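Local coordinates for protein beta-lactamase (Klebsiella pneumoniae, PDB 6KBY) that probably hydrolyses beta-lactam antibiotics as a class C beta-lactamase, and here carries adenosine monophosphate bound in its active site, at residues G88-D93 with V111-V116; S95-V100 with S107-S112; G266-G271 with S302-I307; N290-N295 with Q354-A359. All coordinates share one frame; numbering follows the deposited sequence.

Contact 1 (G88-D93 with V111-V116); sequences GKLSLD and VSVLNV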
loop_
_atom_site.group_PDB
_atom_site.type_symbol
_atom_site.label_atom_id
_atom_site.label_comp_id
_atom_site.label_asym_id
_atom_site.label_seq_id
_atom_site.Cartn_x
_atom_site.Cartn_y
_atom_site.Cartn_z
ATOM N N GLY A 88 21.099 -9.407 -1.679
ATOM C CA GLY A 88 21.621 -10.741 -1.893
ATOM C C GLY A 88 21.096 -11.802 -0.956
ATOM O O GLY A 88 21.673 -12.895 -0.905
ATOM N N LYS A 89 20.010 -11.530 -0.229
ATOM C CA LYS A 89 19.494 -12.456 0.771
ATOM C C LYS A 89 18.295 -13.256 0.289
ATOM O O LYS A 89 17.902 -14.215 0.960
ATOM C CB LYS A 89 19.103 -11.696 2.046
ATOM C CG LYS A 89 20.219 -10.843 2.619
ATOM C CD LYS A 89 21.428 -11.687 2.975
ATOM C CE LYS A 89 22.584 -10.813 3.427
ATOM N NZ LYS A 89 22.093 -9.541 4.022
ATOM N N LEU A 90 17.725 -12.899 -0.859
ATOM C CA LEU A 90 16.461 -13.452 -1.310
ATOM C C LEU A 90 16.485 -13.478 -2.828
ATOM O O LEU A 90 16.918 -12.508 -3.450
ATOM C CB LEU A 90 15.335 -12.530 -0.811
ATOM C CG LEU A 90 13.863 -12.791 -1.089
ATOM C CD1 LEU A 90 13.045 -12.015 -0.086
ATOM C CD2 LEU A 90 13.500 -12.348 -2.477
ATOM N N SER A 91 16.042 -14.585 -3.418
ATOM C CA SER A 91 15.730 -14.643 -4.841
ATOM C C SER A 91 14.232 -14.842 -5.010
ATOM O O SER A 91 13.661 -15.801 -4.475
ATOM C CB SER A 91 16.455 -15.784 -5.542
ATOM O OG SER A 91 15.914 -15.921 -6.849
ATOM N N LEU A 92 13.602 -13.950 -5.771
ATOM C CA LEU A 92 12.157 -14.007 -5.945
ATOM C C LEU A 92 11.705 -15.251 -6.695
ATOM O O LEU A 92 10.560 -15.683 -6.522
ATOM C CB LEU A 92 11.672 -12.749 -6.661
ATOM C CG LEU A 92 11.894 -11.437 -5.905
ATOM C CD1 LEU A 92 11.597 -10.256 -6.806
ATOM C CD2 LEU A 92 10.999 -11.391 -4.683
ATOM N N ASP A 93 12.574 -15.842 -7.510
ATOM C CA ASP A 93 12.180 -17.009 -8.283
ATOM C C ASP A 93 12.212 -18.305 -7.483
ATOM O O ASP A 93 11.643 -19.302 -7.935
ATOM C CB ASP A 93 13.039 -17.096 -9.545
ATOM C CG ASP A 93 12.618 -16.090 -10.598
ATOM O OD1 ASP A 93 11.412 -16.042 -10.900
ATOM O OD2 ASP A 93 13.483 -15.327 -11.096
ATOM N N VAL A 111 5.127 -22.903 -5.311
ATOM C CA VAL A 111 4.761 -21.494 -5.225
ATOM C C VAL A 111 6.051 -20.713 -5.039
ATOM O O VAL A 111 6.800 -20.979 -4.095
ATOM C CB VAL A 111 3.833 -21.246 -4.023
ATOM C CG1 VAL A 111 3.569 -19.761 -3.840
ATOM C CG2 VAL A 111 2.531 -22.018 -4.165
ATOM N N SER A 112 6.309 -19.734 -5.905
ATOM C CA SER A 112 7.520 -18.943 -5.742
ATOM C C SER A 112 7.282 -17.755 -4.814
ATOM O O SER A 112 6.148 -17.338 -4.557
ATOM C CB SER A 112 8.035 -18.442 -7.089
ATOM O OG SER A 112 7.117 -17.507 -7.628
ATOM N N VAL A 113 8.386 -17.199 -4.317
ATOM C CA VAL A 113 8.286 -15.931 -3.601
ATOM C C VAL A 113 7.644 -14.869 -4.490
ATOM O O VAL A 113 6.810 -14.078 -4.035
ATOM C CB VAL A 113 9.661 -15.504 -3.051
ATOM C CG1 VAL A 113 9.565 -14.191 -2.298
ATOM C CG2 VAL A 113 10.224 -16.586 -2.145
ATOM N N LEU A 114 8.003 -14.854 -5.775
ATOM C CA LEU A 114 7.382 -13.919 -6.708
ATOM C C LEU A 114 5.869 -14.097 -6.737
ATOM O O LEU A 114 5.122 -13.108 -6.762
ATOM C CB LEU A 114 7.972 -14.099 -8.107
ATOM C CG LEU A 114 7.539 -13.039 -9.128
ATOM C CD1 LEU A 114 8.083 -11.666 -8.766
ATOM C CD2 LEU A 114 7.949 -13.427 -10.543
ATOM N N ASN A 115 5.399 -15.349 -6.716
ATOM C CA ASN A 115 3.956 -15.583 -6.710
ATOM C C ASN A 115 3.289 -14.913 -5.510
ATOM O O ASN A 115 2.266 -14.239 -5.656
ATOM C CB ASN A 115 3.629 -17.079 -6.688
ATOM C CG ASN A 115 3.944 -17.823 -7.995
ATOM O OD1 ASN A 115 4.370 -18.981 -7.948
ATOM N ND2 ASN A 115 3.677 -17.204 -9.144
ATOM N N VAL A 116 3.831 -15.101 -4.304
ATOM C CA VAL A 116 3.184 -14.447 -3.165
ATOM C C VAL A 116 3.347 -12.933 -3.218
ATOM O O VAL A 116 2.508 -12.197 -2.682
ATOM C CB VAL A 116 3.563 -15.046 -1.791
ATOM C CG1 VAL A 116 3.063 -16.475 -1.661
ATOM C CG2 VAL A 116 5.058 -14.966 -1.527
#

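Contact 2 (S95-V100 with S107-S112); sequences SVSHYV and SFDHVS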
loop_
_atom_site.group_PDB
_atom_site.type_symbol
_atom_site.label_atom_id
_atom_site.label_comp_id
_atom_site.label_asym_id
_atom_site.label_seq_id
_atom_site.Cartn_x
_atom_site.Cartn_y
_atom_site.Cartn_z
ATOM N N SER A 95 11.318 -21.077 -4.549
ATOM C CA SER A 95 10.049 -21.476 -3.965
ATOM C C SER A 95 9.919 -20.971 -2.530
ATOM O O SER A 95 10.905 -20.704 -1.833
ATOM C CB SER A 95 9.918 -22.997 -3.966
ATOM O OG SER A 95 10.853 -23.574 -3.068
ATOM N N VAL A 96 8.667 -20.866 -2.085
ATOM C CA VAL A 96 8.406 -20.542 -0.688
ATOM C C VAL A 96 9.026 -21.588 0.231
ATOM O O VAL A 96 9.641 -21.251 1.248
ATOM C CB VAL A 96 6.893 -20.381 -0.454
ATOM C CG1 VAL A 96 6.566 -20.395 1.033
ATOM C CG2 VAL A 96 6.401 -19.092 -1.092
ATOM N N SER A 97 8.899 -22.872 -0.117
ATOM C CA SER A 97 9.433 -23.899 0.772
ATOM C C SER A 97 10.956 -23.890 0.811
ATOM O O SER A 97 11.539 -24.374 1.786
ATOM C CB SER A 97 8.893 -25.284 0.415
ATOM O OG SER A 97 9.420 -25.705 -0.816
ATOM N N HIS A 98 11.612 -23.332 -0.207
ATOM C CA HIS A 98 13.052 -23.132 -0.110
ATOM C C HIS A 98 13.408 -22.299 1.115
ATOM O O HIS A 98 14.391 -22.589 1.809
ATOM C CB HIS A 98 13.576 -22.464 -1.380
ATOM C CG HIS A 98 15.042 -22.171 -1.338
ATOM N ND1 HIS A 98 15.999 -23.144 -1.523
ATOM C CD2 HIS A 98 15.717 -21.016 -1.121
ATOM C CE1 HIS A 98 17.201 -22.603 -1.427
ATOM N NE2 HIS A 98 17.058 -21.314 -1.181
ATOM N N TYR A 99 12.616 -21.263 1.399
ATOM C CA TYR A 99 12.886 -20.367 2.517
ATOM C C TYR A 99 12.153 -20.734 3.796
ATOM O O TYR A 99 12.556 -20.277 4.871
ATOM C CB TYR A 99 12.542 -18.919 2.144
ATOM C CG TYR A 99 13.440 -18.390 1.063
ATOM C CD1 TYR A 99 14.772 -18.110 1.326
ATOM C CD2 TYR A 99 12.969 -18.195 -0.229
ATOM C CE1 TYR A 99 15.610 -17.649 0.340
ATOM C CE2 TYR A 99 13.801 -17.728 -1.223
ATOM C CZ TYR A 99 15.118 -17.460 -0.933
ATOM O OH TYR A 99 15.947 -17.001 -1.924
ATOM N N VAL A 100 11.083 -21.513 3.707
ATOM C CA VAL A 100 10.303 -21.919 4.872
ATOM C C VAL A 100 10.367 -23.441 4.924
ATOM O O VAL A 100 9.460 -24.116 4.417
ATOM C CB VAL A 100 8.858 -21.402 4.785
ATOM C CG1 VAL A 100 8.118 -21.663 6.093
ATOM C CG2 VAL A 100 8.835 -19.915 4.427
ATOM N N SER A 107 2.364 -27.931 -1.027
ATOM C CA SER A 107 2.115 -27.180 -2.252
ATOM C C SER A 107 3.072 -26.013 -2.412
ATOM O O SER A 107 3.265 -25.527 -3.532
ATOM C CB SER A 107 0.679 -26.665 -2.277
ATOM O OG SER A 107 -0.232 -27.745 -2.326
ATOM N N PHE A 108 3.694 -25.566 -1.325
ATOM C CA PHE A 108 4.635 -24.459 -1.419
ATOM C C PHE A 108 5.966 -24.846 -2.052
ATOM O O PHE A 108 6.804 -23.957 -2.270
ATOM C CB PHE A 108 4.777 -23.775 -0.059
ATOM C CG PHE A 108 3.554 -23.008 0.319
ATOM C CD1 PHE A 108 3.336 -21.754 -0.224
ATOM C CD2 PHE A 108 2.582 -23.559 1.139
ATOM C CE1 PHE A 108 2.197 -21.040 0.078
ATOM C CE2 PHE A 108 1.437 -22.848 1.453
ATOM C CZ PHE A 108 1.244 -21.587 0.916
ATOM N N ASP A 109 6.164 -26.127 -2.386
ATOM C CA ASP A 109 7.261 -26.492 -3.272
ATOM C C ASP A 109 7.083 -25.897 -4.660
ATOM O O ASP A 109 8.054 -25.831 -5.421
ATOM C CB ASP A 109 7.337 -28.013 -3.447
ATOM C CG ASP A 109 7.840 -28.746 -2.211
ATOM O OD1 ASP A 109 8.325 -28.121 -1.253
ATOM O OD2 ASP A 109 7.764 -29.994 -2.212
ATOM N N HIS A 110 5.863 -25.502 -5.023
ATOM C CA HIS A 110 5.549 -25.057 -6.375
ATOM C C HIS A 110 5.005 -23.637 -6.412
ATOM O O HIS A 110 4.448 -23.226 -7.436
ATOM C CB HIS A 110 4.567 -26.023 -7.036
ATOM C CG HIS A 110 5.044 -27.442 -7.050
ATOM N ND1 HIS A 110 6.208 -27.825 -7.682
ATOM C CD2 HIS A 110 4.526 -28.568 -6.503
ATOM C CE1 HIS A 110 6.379 -29.128 -7.535
ATOM N NE2 HIS A 110 5.378 -29.600 -6.818
ATOM N N VAL A 111 5.127 -22.903 -5.311
ATOM C CA VAL A 111 4.761 -21.494 -5.225
ATOM C C VAL A 111 6.051 -20.713 -5.039
ATOM O O VAL A 111 6.800 -20.979 -4.095
ATOM C CB VAL A 111 3.833 -21.246 -4.023
ATOM C CG1 VAL A 111 3.569 -19.761 -3.840
ATOM C CG2 VAL A 111 2.531 -22.018 -4.165
ATOM N N SER A 112 6.309 -19.734 -5.905
ATOM C CA SER A 112 7.520 -18.943 -5.742
ATOM C C SER A 112 7.282 -17.755 -4.814
ATOM O O SER A 112 6.148 -17.338 -4.557
ATOM C CB SER A 112 8.035 -18.442 -7.089
ATOM O OG SER A 112 7.117 -17.507 -7.628
HETATM O O HOH W 1 10.693 -26.062 -4.611
#

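Contact 3 (G266-G271 with S302-I307); sequences GYFKSG and SVATPI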
loop_
_atom_site.group_PDB
_atom_site.type_symbol
_atom_site.label_atom_id
_atom_site.label_comp_id
_atom_site.label_asym_id
_atom_site.label_seq_id
_atom_site.Cartn_x
_atom_site.Cartn_y
_atom_site.Cartn_z
ATOM N N GLY A 266 7.351 -4.801 -13.396
ATOM C CA GLY A 266 6.095 -5.409 -13.806
ATOM C C GLY A 266 6.243 -6.889 -14.091
ATOM O O GLY A 266 7.040 -7.293 -14.945
ATOM N N TYR A 267 5.476 -7.715 -13.380
ATOM C CA TYR A 267 5.642 -9.162 -13.426
ATOM C C TYR A 267 4.480 -9.907 -14.059
ATOM O O TYR A 267 4.696 -10.979 -14.636
ATOM C CB TYR A 267 5.870 -9.713 -12.015
ATOM C CG TYR A 267 7.167 -9.271 -11.388
ATOM C CD1 TYR A 267 8.380 -9.709 -11.891
ATOM C CD2 TYR A 267 7.181 -8.416 -10.289
ATOM C CE1 TYR A 267 9.570 -9.321 -11.320
ATOM C CE2 TYR A 267 8.372 -8.022 -9.704
ATOM C CZ TYR A 267 9.564 -8.476 -10.227
ATOM O OH TYR A 267 10.771 -8.113 -9.667
ATOM N N PHE A 268 3.256 -9.396 -13.944
ATOM C CA PHE A 268 2.097 -10.042 -14.536
ATOM C C PHE A 268 1.156 -8.974 -15.062
ATOM O O PHE A 268 1.057 -7.879 -14.502
ATOM C CB PHE A 268 1.301 -10.890 -13.525
ATOM C CG PHE A 268 2.011 -12.136 -13.075
ATOM C CD1 PHE A 268 2.879 -12.093 -12.001
ATOM C CD2 PHE A 268 1.802 -13.352 -13.718
ATOM C CE1 PHE A 268 3.542 -13.233 -11.589
ATOM C CE2 PHE A 268 2.451 -14.499 -13.292
ATOM C CZ PHE A 268 3.322 -14.437 -12.238
ATOM N N LYS A 269 0.446 -9.314 -16.127
ATOM C CA LYS A 269 -0.702 -8.541 -16.567
ATOM C C LYS A 269 -1.959 -9.260 -16.115
ATOM O O LYS A 269 -2.042 -10.489 -16.185
ATOM C CB LYS A 269 -0.727 -8.421 -18.092
ATOM C CG LYS A 269 0.275 -7.433 -18.639
ATOM C CD LYS A 269 0.012 -7.177 -20.110
ATOM C CE LYS A 269 -0.715 -5.863 -20.283
ATOM N NZ LYS A 269 -0.100 -5.030 -21.352
ATOM N N SER A 270 -2.934 -8.497 -15.643
ATOM C CA SER A 270 -4.219 -9.072 -15.271
ATOM C C SER A 270 -5.264 -7.989 -15.457
ATOM O O SER A 270 -5.148 -6.909 -14.866
ATOM C CB SER A 270 -4.192 -9.549 -13.818
ATOM O OG SER A 270 -5.323 -10.349 -13.523
ATOM N N GLY A 271 -6.267 -8.261 -16.287
ATOM C CA GLY A 271 -7.252 -7.234 -16.574
ATOM C C GLY A 271 -6.568 -6.005 -17.130
ATOM O O GLY A 271 -5.744 -6.087 -18.046
ATOM N N SER A 302 -8.833 -13.481 -11.167
ATOM C CA SER A 302 -8.663 -13.131 -12.568
ATOM C C SER A 302 -7.527 -13.955 -13.160
ATOM O O SER A 302 -6.689 -14.507 -12.446
ATOM C CB SER A 302 -8.353 -11.639 -12.740
ATOM O OG SER A 302 -7.229 -11.267 -11.954
ATOM N N VAL A 303 -7.503 -14.035 -14.489
ATOM C CA VAL A 303 -6.381 -14.657 -15.178
ATOM C C VAL A 303 -5.163 -13.749 -15.067
ATOM O O VAL A 303 -5.270 -12.523 -15.196
ATOM C CB VAL A 303 -6.759 -14.905 -16.649
ATOM C CG1 VAL A 303 -5.546 -15.354 -17.462
ATOM C CG2 VAL A 303 -7.873 -15.935 -16.740
ATOM N N ALA A 304 -3.992 -14.339 -14.828
ATOM C CA ALA A 304 -2.737 -13.598 -14.799
ATOM C C ALA A 304 -1.838 -14.107 -15.914
ATOM O O ALA A 304 -1.775 -15.314 -16.168
ATOM C CB ALA A 304 -2.029 -13.763 -13.455
ATOM N N THR A 305 -1.156 -13.190 -16.589
ATOM C CA THR A 305 -0.276 -13.546 -17.686
ATOM C C THR A 305 1.122 -13.027 -17.384
ATOM O O THR A 305 1.280 -11.835 -17.093
ATOM C CB THR A 305 -0.795 -12.937 -18.997
ATOM O OG1 THR A 305 -2.100 -13.467 -19.274
ATOM C CG2 THR A 305 0.136 -13.281 -20.151
ATOM N N PRO A 306 2.146 -13.873 -17.409
ATOM C CA PRO A 306 3.488 -13.408 -17.040
ATOM C C PRO A 306 4.008 -12.350 -18.000
ATOM O O PRO A 306 3.669 -12.328 -19.185
ATOM C CB PRO A 306 4.344 -14.678 -17.128
ATOM C CG PRO A 306 3.385 -15.800 -17.155
ATOM C CD PRO A 306 2.127 -15.303 -17.754
ATOM N N ILE A 307 4.842 -11.463 -17.466
ATOM C CA ILE A 307 5.661 -10.553 -18.257
ATOM C C ILE A 307 7.094 -11.040 -18.079
ATOM O O ILE A 307 7.691 -10.863 -17.015
ATOM C CB ILE A 307 5.506 -9.096 -17.807
ATOM C CG1 ILE A 307 4.034 -8.672 -17.816
ATOM C CG2 ILE A 307 6.333 -8.185 -18.697
ATOM C CD1 ILE A 307 3.779 -7.338 -17.134
HETATM O O HOH W 2 -3.948 -11.817 -18.193
HETATM O O HOH W 3 -6.480 -10.990 -17.276
#

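Contact 4 (N290-N295 with Q354-A359); sequences NLLTGN and QRVTVA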
loop_
_atom_site.group_PDB
_atom_site.type_symbol
_atom_site.label_atom_id
_atom_site.label_comp_id
_atom_site.label_asym_id
_atom_site.label_seq_id
_atom_site.Cartn_x
_atom_site.Cartn_y
_atom_site.Cartn_z
ATOM N N ASN A 290 -10.435 2.874 -17.144
ATOM C CA ASN A 290 -9.507 1.768 -16.931
ATOM C C ASN A 290 -8.939 1.780 -15.519
ATOM O O ASN A 290 -8.710 0.722 -14.926
ATOM C CB ASN A 290 -8.391 1.805 -17.969
ATOM C CG ASN A 290 -8.870 1.403 -19.349
ATOM O OD1 ASN A 290 -9.917 0.770 -19.495
ATOM N ND2 ASN A 290 -8.100 1.758 -20.369
ATOM N N LEU A 291 -8.703 2.966 -14.967
ATOM C CA LEU A 291 -8.213 3.054 -13.599
ATOM C C LEU A 291 -9.255 2.538 -12.614
ATOM O O LEU A 291 -8.918 1.858 -11.638
ATOM C CB LEU A 291 -7.841 4.502 -13.294
ATOM C CG LEU A 291 -7.052 4.740 -12.011
ATOM C CD1 LEU A 291 -5.777 3.915 -11.995
ATOM C CD2 LEU A 291 -6.745 6.223 -11.861
ATOM N N LEU A 292 -10.528 2.851 -12.860
ATOM C CA LEU A 292 -11.591 2.346 -12.002
ATOM C C LEU A 292 -11.681 0.830 -12.089
ATOM O O LEU A 292 -11.750 0.143 -11.065
ATOM C CB LEU A 292 -12.915 3.006 -12.375
ATOM C CG LEU A 292 -12.999 4.489 -12.024
ATOM C CD1 LEU A 292 -14.235 5.112 -12.659
ATOM C CD2 LEU A 292 -12.997 4.696 -10.512
ATOM N N THR A 293 -11.674 0.287 -13.309
ATOM C CA THR A 293 -11.697 -1.163 -13.479
ATOM C C THR A 293 -10.499 -1.808 -12.801
ATOM O O THR A 293 -10.637 -2.814 -12.093
ATOM C CB THR A 293 -11.709 -1.506 -14.969
ATOM O OG1 THR A 293 -12.882 -0.944 -15.578
ATOM C CG2 THR A 293 -11.691 -3.019 -15.183
ATOM N N GLY A 294 -9.319 -1.228 -12.996
ATOM C CA GLY A 294 -8.104 -1.747 -12.396
ATOM C C GLY A 294 -8.063 -1.659 -10.887
ATOM O O GLY A 294 -7.211 -2.307 -10.270
ATOM N N ASN A 295 -8.952 -0.871 -10.286
ATOM C CA ASN A 295 -9.082 -0.771 -8.838
ATOM C C ASN A 295 -10.326 -1.482 -8.319
ATOM O O ASN A 295 -10.800 -1.195 -7.217
ATOM C CB ASN A 295 -9.015 0.686 -8.388
ATOM C CG ASN A 295 -7.591 1.171 -8.277
ATOM O OD1 ASN A 295 -6.921 0.899 -7.278
ATOM N ND2 ASN A 295 -7.100 1.847 -9.312
ATOM N N GLN A 354 -14.543 6.390 -5.490
ATOM C CA GLN A 354 -14.454 7.804 -5.146
ATOM C C GLN A 354 -13.017 8.228 -4.868
ATOM O O GLN A 354 -12.605 9.324 -5.269
ATOM C CB GLN A 354 -15.338 8.108 -3.943
ATOM C CG GLN A 354 -16.809 7.899 -4.205
ATOM C CD GLN A 354 -17.624 8.265 -2.999
ATOM O OE1 GLN A 354 -17.959 9.428 -2.798
ATOM N NE2 GLN A 354 -17.920 7.280 -2.169
ATOM N N ARG A 355 -12.245 7.391 -4.165
ATOM C CA ARG A 355 -10.839 7.716 -3.924
ATOM C C ARG A 355 -10.110 7.917 -5.241
ATOM O O ARG A 355 -9.386 8.903 -5.434
ATOM C CB ARG A 355 -10.155 6.579 -3.160
ATOM C CG ARG A 355 -10.854 6.163 -1.891
ATOM C CD ARG A 355 -10.110 5.057 -1.166
ATOM N NE ARG A 355 -11.016 4.338 -0.281
ATOM C CZ ARG A 355 -10.682 3.253 0.416
ATOM N NH1 ARG A 355 -9.445 2.768 0.351
ATOM N NH2 ARG A 355 -11.593 2.655 1.176
ATOM N N VAL A 356 -10.289 6.970 -6.159
ATOM C CA VAL A 356 -9.577 6.990 -7.428
ATOM C C VAL A 356 -10.010 8.180 -8.274
ATOM O O VAL A 356 -9.182 8.852 -8.900
ATOM C CB VAL A 356 -9.834 5.655 -8.145
ATOM C CG1 VAL A 356 -9.363 5.730 -9.580
ATOM C CG2 VAL A 356 -9.185 4.503 -7.379
ATOM N N THR A 357 -11.314 8.454 -8.306
ATOM C CA THR A 357 -11.822 9.556 -9.119
ATOM C C THR A 357 -11.289 10.898 -8.623
ATOM O O THR A 357 -10.849 11.744 -9.413
ATOM C CB THR A 357 -13.354 9.528 -9.120
ATOM O OG1 THR A 357 -13.812 8.312 -9.726
ATOM C CG2 THR A 357 -13.911 10.722 -9.890
ATOM N N VAL A 358 -11.329 11.116 -7.308
ATOM C CA VAL A 358 -10.809 12.360 -6.748
ATOM C C VAL A 358 -9.321 12.507 -7.048
ATOM O O VAL A 358 -8.860 13.571 -7.477
ATOM C CB VAL A 358 -11.119 12.437 -5.243
ATOM C CG1 VAL A 358 -10.337 13.560 -4.592
ATOM C CG2 VAL A 358 -12.613 12.634 -5.023
ATOM N N ALA A 359 -8.553 11.431 -6.851
ATOM C CA ALA A 359 -7.123 11.491 -7.133
ATOM C C ALA A 359 -6.860 11.797 -8.604
ATOM O O ALA A 359 -5.961 12.579 -8.938
ATOM C CB ALA A 359 -6.464 10.170 -6.742
#

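Contact 1 (G88-D93 with V111-V116)
L92 and V113 meet branch to branch and at about a right angle, with CD2 of L92 lying 3.9 Å from CG1 of V113. V113 CG1, anti to the backbone N (chi1 -180°), is the branch that meets L92. CD2 of L90 touches the same valine methyl more loosely, so CG1 lies against two leucines. The second methyl, CG2, packs on Y99 of helix 96-99, and L164 of helix 158-171 adds a further apolar neighbour to V113.

L92 and L114 touch at their bases, CB to CB at 4.2 Å, and both side chains go on to pack against Y267 of strand 266-270. Beside this contact, L92 O accepts from L114 N at 2.8 Å, the angle at the hydrogen being 144° and the donor only slightly tilted from the carbonyl plane. The same oxygen has CB of L114 only 3.4 Å away, and CB of S112 and V113 also lie near it.

On the helical side, S112 OG accepts from N115 N at 2.9 Å. In return OD1 of N115 takes the S112 N-H at 2.9 Å, almost straight at 172°. ND2 of N115 is bonded to OG1 of T120, so both ends of this amide are held and its rotation is fixed. The arrangement is a capping box at the start of helix 113-117, supplemented by a loop carbonyl that satisfies an N-H of the first turn.

Contact 2 (S95-V100 with S107-S112)
S95 and S112 form a single backbone bridge, their CA atoms 4.0 Å apart, beside which V96 N donates to V111 O at 2.7 Å and S97 N donates to F108 O at 3.2 Å. The V96 bond runs nearly along the C=O axis; S97 N approaches F108 O from well above the carbonyl plane. V96 and F108 lie side by side and point the same way, with CG1 of V96 3.7 Å from CD1 of the ring. CG2, the other valine branch, turns to CG1 of V111. The F108 ring also stacks with W144 and touches L163 and L141, which carries this packing to helices 158-171 and 134-143.

At the polar margin, S97 OG donates to the anti lone pair of D109 OD1, 2.7 Å away. This OG sits between its backbone N and carbonyl carbon (chi1 69°), which places it at the carboxylate. OD1 takes a second bond from G105 N. A water joins S95 OG to D109 O, while S95 OG accepts from H98 N and so caps the short, weakly bonded helix 96-99. With two donors on OD1, the negative charge of D109 is probably well stabilised, and side chains as well as backbone hold the turn.

Contact 3 (G266-G271 with S302-I307)
I307 packs on the backbone of strand 266-270 and can be followed outward from its CB, which sits 3.7 Å from G266 O. CG2 stays beside that same oxygen. CG1, anti to the carbonyl carbon (chi1 -55°), passes over the peptide of Y267, and CD1 ends against F268 C and against CG of K269, 3.8 Å away. The K269 and I307 side chains cross there at about a right angle, the aliphatic part of the lysine meeting the tip of the isoleucine.

Beneath these contacts the strands run antiparallel. K269 and T305 form a hydrogen-bonded pair, K269 N donating to T305 O at 2.8 Å and T305 N to K269 O at 2.9 Å. F268 and P306 are the next, non-hydrogen-bonded pair. The F268 ring turns CD2 to P306 CA and to CB of A304, the latter at 3.9 Å. Y267 and F268 both face Q275 of the neighbouring strand 273-275, a classic beta bulge. At the bulge, I307 N donates to Y267 O from above the carbonyl plane.

At the other end, S270 OG lies 2.6 Å from OG of S302 and donates to V303 O at 2.7 Å. V303 O also accepts from a water that is in turn held by G271 N. A second water links K269 O with OG1 of T305, supplementing that pair. The S302 side chain lies about 8 Å from that of Y156, which binds AMP. Beyond the regular ladder, the serine hydroxyls and the water between G271 and V303 thus take over the pairing of the strands.

Contact 4 (N290-N295 with Q354-A359)
The side-chain amide of N295 offers one face to V356: the methyl CG2 stands almost directly over CG of N295, 3.8 Å away. At the edge of the same amide, ND2 donates to L291 O at 3.0 Å, with the acceptor close to the amide plane and the angle at the hydrogen 163°. ND2 has a second acceptor in OD1 of N320, on strand 317-325. The flat group is therefore fixed in rotation by the backbone O of L291 and the side-chain OD1 of N320, while its face serves as an apolar surface for the valine.

The other branch of V356, CG1, stands anti to the backbone N (chi1 168°) and presses on L291. It lies 3.5 Å from CG of L291, tighter than usual for two carbons, and equally near CD2. CD2 of L292 reaches the same methyl from a neighbouring position on its helix, at 3.9 Å. V356 thus packs among L291, L292 and N295. The two helical segments run roughly antiparallel, their axes 9.8 Å apart at an angle of 149°. Both helices pack on the large antiparallel sheet of the serine beta-lactamase fold: L291 also touches W318 of strand 317-325, and V356 touches Y331 of strand 328-335.

CD2 of L292 also comes to 3.8 Å from OG1 of T357, whose hydroxyl is bonded to D353 O one turn back. From the same helix, R355 NH2 bonds OG of S324, an AMP-binding residue; the N295 side chain lies about 9 Å from the bound AMP.

Contacts 1 and 2 come first along the chain and share V111 and S112, their centres about 9 Å apart. Y99 joins them, its OH bonded to S91 N. Contact 3, about 17 Å from contact 1 between centres, lies in the antiparallel sheet, and the two contacts touch through Y267. Contact 4 interlocks with contact 3 along the chain, since helix 288-294 lies between strands 266-270 and 302-311; their centres are about 19 Å apart. The series thus passes from a helical region across the sheet to the helices packed on it, with contacts 3 and 4 nearer the AMP pocket.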